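Local coordinates for protein alkaline serine protease AL20 (Nesterenkonia abyssinica, PDB 3CP7) that probably cleaves peptide bonds as a secreted, thermostable, trypsin-like serine protease active at alkaline pH, at residues Pro114-Tyr128 / Gly171-Asn184. Numbering follows the deposited sequence.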
loop_
_atom_site.group_PDB
_atom_site.type_symbol
_atom_site.label_atom_id
_atom_site.label_comp_id
_atom_site.label_asym_id
_atom_site.label_seq_id
_atom_site.Cartn_x
_atom_site.Cartn_y
_atom_site.Cartn_z
ATOM N N PRO A 114 -3.575 -13.691 -17.171
ATOM C CA PRO A 114 -2.181 -13.389 -16.867
ATOM C C PRO A 114 -2.039 -11.868 -16.788
ATOM O O PRO A 114 -2.906 -11.137 -17.287
ATOM C CB PRO A 114 -1.401 -13.945 -18.074
ATOM C CG PRO A 114 -2.398 -14.461 -19.049
ATOM C CD PRO A 114 -3.779 -14.141 -18.562
ATOM N N ILE A 115 -0.963 -11.404 -16.176
ATOM C CA ILE A 115 -0.715 -9.966 -16.060
ATOM C C ILE A 115 0.738 -9.727 -16.437
ATOM O O ILE A 115 1.615 -10.525 -16.099
ATOM C CB ILE A 115 -1.091 -9.458 -14.644
ATOM C CG1 ILE A 115 -0.952 -7.934 -14.530
ATOM C CG2 ILE A 115 -0.292 -10.203 -13.561
ATOM C CD1 ILE A 115 -1.587 -7.370 -13.264
ATOM N N ALA A 116 0.976 -8.644 -17.170
ATOM C CA ALA A 116 2.295 -8.335 -17.735
ATOM C C ALA A 116 2.723 -6.918 -17.373
ATOM O O ALA A 116 1.893 -6.003 -17.272
ATOM C CB ALA A 116 2.288 -8.506 -19.259
ATOM N N PHE A 117 4.026 -6.745 -17.198
ATOM C CA PHE A 117 4.612 -5.455 -16.821
ATOM C C PHE A 117 5.822 -5.166 -17.685
ATOM O O PHE A 117 6.423 -6.084 -18.278
ATOM C CB PHE A 117 5.033 -5.482 -15.355
ATOM C CG PHE A 117 3.955 -5.967 -14.434
ATOM C CD1 PHE A 117 2.985 -5.093 -13.962
ATOM C CD2 PHE A 117 3.894 -7.310 -14.062
ATOM C CE1 PHE A 117 1.968 -5.536 -13.126
ATOM C CE2 PHE A 117 2.887 -7.761 -13.211
ATOM C CZ PHE A 117 1.932 -6.881 -12.734
ATOM N N ASN A 118 6.194 -3.889 -17.738
ATOM C CA ASN A 118 7.389 -3.471 -18.474
ATOM C C ASN A 118 7.387 -3.953 -19.913
ATOM O O ASN A 118 8.404 -4.433 -20.443
ATOM C CB ASN A 118 8.664 -3.854 -17.715
ATOM C CG ASN A 118 8.816 -3.053 -16.443
ATOM O OD1 ASN A 118 8.743 -1.826 -16.466
ATOM N ND2 ASN A 118 8.995 -3.738 -15.331
ATOM N N GLN A 119 6.226 -3.800 -20.536
ATOM C CA GLN A 119 6.022 -4.123 -21.938
ATOM C C GLN A 119 6.183 -2.859 -22.788
ATOM O O GLN A 119 6.148 -1.752 -22.256
ATOM C CB GLN A 119 4.634 -4.733 -22.125
ATOM C CG GLN A 119 4.429 -6.010 -21.323
ATOM C CD GLN A 119 5.418 -7.100 -21.711
ATOM O OE1 GLN A 119 5.480 -7.502 -22.873
ATOM N NE2 GLN A 119 6.192 -7.577 -20.750
ATOM N N PRO A 120 6.360 -3.013 -24.116
ATOM C CA PRO A 120 6.483 -1.816 -24.940
ATOM C C PRO A 120 5.268 -0.899 -24.850
ATOM O O PRO A 120 4.150 -1.354 -24.588
ATOM C CB PRO A 120 6.601 -2.387 -26.360
ATOM C CG PRO A 120 7.183 -3.737 -26.166
ATOM C CD PRO A 120 6.518 -4.242 -24.912
ATOM N N ARG A 121 5.511 0.388 -25.059
ATOM C CA ARG A 121 4.448 1.355 -25.279
ATOM C C ARG A 121 3.886 1.207 -26.692
ATOM O O ARG A 121 4.552 0.666 -27.579
ATOM C CB ARG A 121 4.983 2.777 -25.068
ATOM C CG ARG A 121 5.486 3.026 -23.651
ATOM C CD ARG A 121 6.010 4.450 -23.453
ATOM N NE ARG A 121 4.951 5.462 -23.492
ATOM C CZ ARG A 121 4.116 5.729 -22.485
ATOM N NH1 ARG A 121 4.208 5.050 -21.354
ATOM N NH2 ARG A 121 3.171 6.651 -22.610
ATOM N N GLY A 122 2.665 1.682 -26.899
ATOM C CA GLY A 122 2.088 1.754 -28.238
ATOM C C GLY A 122 1.582 0.441 -28.786
ATOM O O GLY A 122 1.446 0.281 -30.003
ATOM N N GLN A 123 1.261 -0.491 -27.893
ATOM C CA GLN A 123 0.694 -1.773 -28.299
ATOM C C GLN A 123 -0.803 -1.670 -28.593
ATOM O O GLN A 123 -1.450 -0.685 -28.241
ATOM C CB GLN A 123 0.918 -2.820 -27.208
ATOM C CG GLN A 123 2.378 -3.090 -26.869
ATOM C CD GLN A 123 3.030 -4.030 -27.844
ATOM O OE1 GLN A 123 3.200 -5.219 -27.557
ATOM N NE2 GLN A 123 3.375 -3.518 -29.017
ATOM N N TYR A 124 -1.341 -2.707 -29.231
ATOM C CA TYR A 124 -2.762 -2.822 -29.501
ATOM C C TYR A 124 -3.457 -3.492 -28.311
ATOM O O TYR A 124 -2.979 -4.509 -27.790
ATOM C CB TYR A 124 -2.986 -3.650 -30.775
ATOM C CG TYR A 124 -4.430 -3.771 -31.194
ATOM C CD1 TYR A 124 -5.020 -2.825 -32.023
ATOM C CD2 TYR A 124 -5.208 -4.838 -30.760
ATOM C CE1 TYR A 124 -6.352 -2.944 -32.410
ATOM C CE2 TYR A 124 -6.532 -4.958 -31.136
ATOM C CZ TYR A 124 -7.101 -4.014 -31.960
ATOM O OH TYR A 124 -8.423 -4.157 -32.335
ATOM N N TYR A 125 -4.591 -2.925 -27.913
ATOM C CA TYR A 125 -5.336 -3.385 -26.753
ATOM C C TYR A 125 -6.797 -3.631 -27.043
ATOM O O TYR A 125 -7.394 -2.999 -27.923
ATOM C CB TYR A 125 -5.286 -2.333 -25.636
ATOM C CG TYR A 125 -3.937 -2.179 -24.981
ATOM C CD1 TYR A 125 -3.058 -1.174 -25.383
ATOM C CD2 TYR A 125 -3.529 -3.052 -23.963
ATOM C CE1 TYR A 125 -1.814 -1.023 -24.782
ATOM C CE2 TYR A 125 -2.282 -2.912 -23.355
ATOM C CZ TYR A 125 -1.421 -1.894 -23.782
ATOM O OH TYR A 125 -0.193 -1.721 -23.204
ATOM N N SER A 126 -7.366 -4.536 -26.250
ATOM C CA SER A 126 -8.795 -4.692 -26.087
ATOM C C SER A 126 -9.117 -4.374 -24.628
ATOM O O SER A 126 -8.607 -5.042 -23.716
ATOM C CB SER A 126 -9.200 -6.131 -26.407
ATOM O OG SER A 126 -8.882 -6.441 -27.752
ATOM N N ALA A 127 -9.921 -3.335 -24.413
ATOM C CA ALA A 127 -10.276 -2.878 -23.060
ATOM C C ALA A 127 -11.741 -3.170 -22.791
ATOM O O ALA A 127 -12.572 -3.068 -23.690
ATOM C CB ALA A 127 -9.995 -1.395 -22.909
ATOM N N TYR A 128 -12.058 -3.534 -21.553
ATOM C CA TYR A 128 -13.400 -3.980 -21.186
ATOM C C TYR A 128 -13.885 -3.274 -19.941
ATOM O O TYR A 128 -13.084 -2.863 -19.101
ATOM C CB TYR A 128 -13.416 -5.506 -20.973
ATOM C CG TYR A 128 -13.168 -6.228 -22.267
ATOM C CD1 TYR A 128 -11.872 -6.446 -22.722
ATOM C CD2 TYR A 128 -14.231 -6.665 -23.057
ATOM C CE1 TYR A 128 -11.630 -7.078 -23.939
ATOM C CE2 TYR A 128 -13.999 -7.305 -24.277
ATOM C CZ TYR A 128 -12.704 -7.489 -24.709
ATOM O OH TYR A 128 -12.445 -8.119 -25.902
ATOM N N GLY A 171 -11.673 -1.390 -15.357
ATOM C CA GLY A 171 -11.768 -2.496 -16.317
ATOM C C GLY A 171 -10.431 -2.781 -16.972
ATOM O O GLY A 171 -9.585 -1.903 -17.077
ATOM N N PRO A 172 -10.207 -4.033 -17.377
ATOM C CA PRO A 172 -8.894 -4.445 -17.863
ATOM C C PRO A 172 -8.580 -4.005 -19.289
ATOM O O PRO A 172 -9.476 -3.962 -20.146
ATOM C CB PRO A 172 -8.971 -5.971 -17.812
ATOM C CG PRO A 172 -10.433 -6.259 -18.040
ATOM C CD PRO A 172 -11.162 -5.158 -17.312
ATOM N N TRP A 173 -7.309 -3.690 -19.531
ATOM C CA TRP A 173 -6.768 -3.620 -20.890
ATOM C C TRP A 173 -5.980 -4.894 -21.127
ATOM O O TRP A 173 -5.027 -5.181 -20.404
ATOM C CB TRP A 173 -5.798 -2.458 -21.030
ATOM C CG TRP A 173 -6.390 -1.089 -21.060
ATOM C CD1 TRP A 173 -7.585 -0.672 -20.514
ATOM C CD2 TRP A 173 -5.772 0.076 -21.621
ATOM N NE1 TRP A 173 -7.759 0.681 -20.751
ATOM C CE2 TRP A 173 -6.653 1.161 -21.407
ATOM C CE3 TRP A 173 -4.556 0.303 -22.293
ATOM C CZ2 TRP A 173 -6.360 2.457 -21.848
ATOM C CZ3 TRP A 173 -4.263 1.592 -22.720
ATOM C CH2 TRP A 173 -5.157 2.651 -22.495
ATOM N N PHE A 174 -6.372 -5.651 -22.145
ATOM C CA PHE A 174 -5.633 -6.850 -22.534
ATOM C C PHE A 174 -4.825 -6.569 -23.784
ATOM O O PHE A 174 -5.325 -5.949 -24.732
ATOM C CB PHE A 174 -6.588 -8.014 -22.808
ATOM C CG PHE A 174 -7.443 -8.383 -21.635
ATOM C CD1 PHE A 174 -8.819 -8.221 -21.673
ATOM C CD2 PHE A 174 -6.858 -8.909 -20.491
ATOM C CE1 PHE A 174 -9.603 -8.581 -20.575
ATOM C CE2 PHE A 174 -7.637 -9.259 -19.383
ATOM C CZ PHE A 174 -9.007 -9.104 -19.430
ATOM N N LEU A 175 -3.573 -7.012 -23.771
ATOM C CA LEU A 175 -2.767 -6.996 -24.983
ATOM C C LEU A 175 -3.442 -7.843 -26.060
ATOM O O LEU A 175 -3.882 -8.961 -25.789
ATOM C CB LEU A 175 -1.354 -7.501 -24.691
ATOM C CG LEU A 175 -0.535 -6.505 -23.867
ATOM C CD1 LEU A 175 0.645 -7.177 -23.172
ATOM C CD2 LEU A 175 -0.070 -5.351 -24.737
ATOM N N GLY A 176 -3.537 -7.295 -27.270
ATOM C CA GLY A 176 -4.065 -8.042 -28.409
ATOM C C GLY A 176 -5.571 -7.978 -28.565
ATOM O O GLY A 176 -6.221 -7.077 -28.025
ATOM N N ASN A 177 -6.143 -8.928 -29.312
ATOM C CA ASN A 177 -7.579 -8.886 -29.592
ATOM C C ASN A 177 -8.338 -9.878 -28.727
ATOM O O ASN A 177 -8.010 -11.069 -28.676
ATOM C CB ASN A 177 -7.899 -9.065 -31.099
ATOM C CG ASN A 177 -8.995 -8.069 -31.600
ATOM O OD1 ASN A 177 -10.176 -8.199 -31.280
ATOM N ND2 ASN A 177 -8.579 -7.068 -32.367
ATOM N N GLY A 178 -9.340 -9.368 -28.021
ATOM C CA GLY A 178 -10.207 -10.196 -27.198
ATOM C C GLY A 178 -9.873 -10.177 -25.714
ATOM O O GLY A 178 -9.006 -9.422 -25.259
ATOM N N THR A 179 -10.562 -11.031 -24.968
ATOM C CA THR A 179 -10.453 -11.063 -23.509
ATOM C C THR A 179 -9.371 -11.996 -22.964
ATOM O O THR A 179 -9.170 -12.061 -21.752
ATOM C CB THR A 179 -11.788 -11.479 -22.875
ATOM O OG1 THR A 179 -12.153 -12.777 -23.360
ATOM C CG2 THR A 179 -12.887 -10.494 -23.234
ATOM N N GLY A 180 -8.658 -12.687 -23.851
ATOM C CA GLY A 180 -7.758 -13.765 -23.429
ATOM C C GLY A 180 -6.293 -13.421 -23.228
ATOM O O GLY A 180 -5.539 -14.227 -22.683
ATOM N N GLY A 181 -5.881 -12.231 -23.668
ATOM C CA GLY A 181 -4.486 -11.808 -23.551
ATOM C C GLY A 181 -4.081 -11.416 -22.137
ATOM O O GLY A 181 -4.904 -11.421 -21.213
ATOM N N ALA A 182 -2.806 -11.083 -21.965
ATOM C CA ALA A 182 -2.305 -10.627 -20.670
ATOM C C ALA A 182 -2.831 -9.229 -20.370
ATOM O O ALA A 182 -2.842 -8.357 -21.246
ATOM C CB ALA A 182 -0.774 -10.637 -20.642
ATOM N N GLN A 183 -3.277 -9.029 -19.131
ATOM C CA GLN A 183 -3.667 -7.691 -18.712
ATOM C C GLN A 183 -2.441 -6.806 -18.579
ATOM O O GLN A 183 -1.433 -7.211 -17.999
ATOM C CB GLN A 183 -4.433 -7.733 -17.389
ATOM C CG GLN A 183 -4.837 -6.332 -16.939
ATOM C CD GLN A 183 -5.910 -6.312 -15.888
ATOM O OE1 GLN A 183 -6.394 -7.358 -15.437
ATOM N NE2 GLN A 183 -6.310 -5.109 -15.496
ATOM N N ASN A 184 -2.528 -5.591 -19.111
ATOM C CA ASN A 184 -1.378 -4.710 -19.119
ATOM C C ASN A 184 -1.700 -3.228 -18.862
ATOM O O ASN A 184 -0.827 -2.364 -18.971
ATOM C CB ASN A 184 -0.593 -4.917 -20.413
ATOM C CG ASN A 184 0.729 -4.179 -20.435
ATOM O OD1 ASN A 184 1.616 -4.392 -19.579
ATOM N ND2 ASN A 184 0.899 -3.333 -21.444
#
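Tyr125 and Trp173 meet in the tightly packed part of this contact. Trp173 turns an edge to the tyrosine ring, with CE3 over the ring centre and 3.7 Å from Tyr125 CG. The pair is edge-to-face, its planes 58° apart. Tyr125 has CG anti to its carbonyl carbon (chi1 -70°), which brings the ring back over 171-184. There Leu175 lies alongside it, CD2 3.6 Å from Tyr125 CE2, and the phenol oxygen ends beside the Asn184 amide, nearly coplanar with the ring. An alanine in place of Tyr125 would probably leave a gap between Trp173 and Leu175 and strip the Asn184 amide of its phenolic neighbour. Ala127 packs its CB 3.5 Å from Trp173 CD1, while the indole N-H is hydrogen-bonded to Asn187 OD1.

The backbones of 124-128 and 172-175 run antiparallel. Ser126 and Phe174 form a hydrogen-bonded pair, and Phe174 N to Ser126 O is nearly straight (174°). Tyr128 N bonds Pro172 O at one end and Gly176 N bonds Tyr124 O at the other. On the face carrying Ser126 and Phe174, Thr179 sets CG2 over the Tyr128 ring in a CH-pi contact, 3.6 Å from its centroid.

The contact loosens at two separate margins. At one, exposed Asn177 brings ND2 to 2.9 Å from Tyr124 OH. At the other, exposed Pro114 lies by Gly181 and Ala182. Pro114-Ala116 meets strand 183-191 through a single bridge at Ile115 and Gln183: Gln183 N bonds Pro114 O and Ala116 N bonds Gln183 O. Beside it Ala116 CB lies 4.0 Å from Ala182 CB.

Strand 172-175 sits between 124-129 and 183-191 in an antiparallel sheet. The arrangement is typical of the C-terminal beta-barrel of trypsin-like proteases, in which the strand after the probable catalytic serine, Ser169, enters the barrel wall.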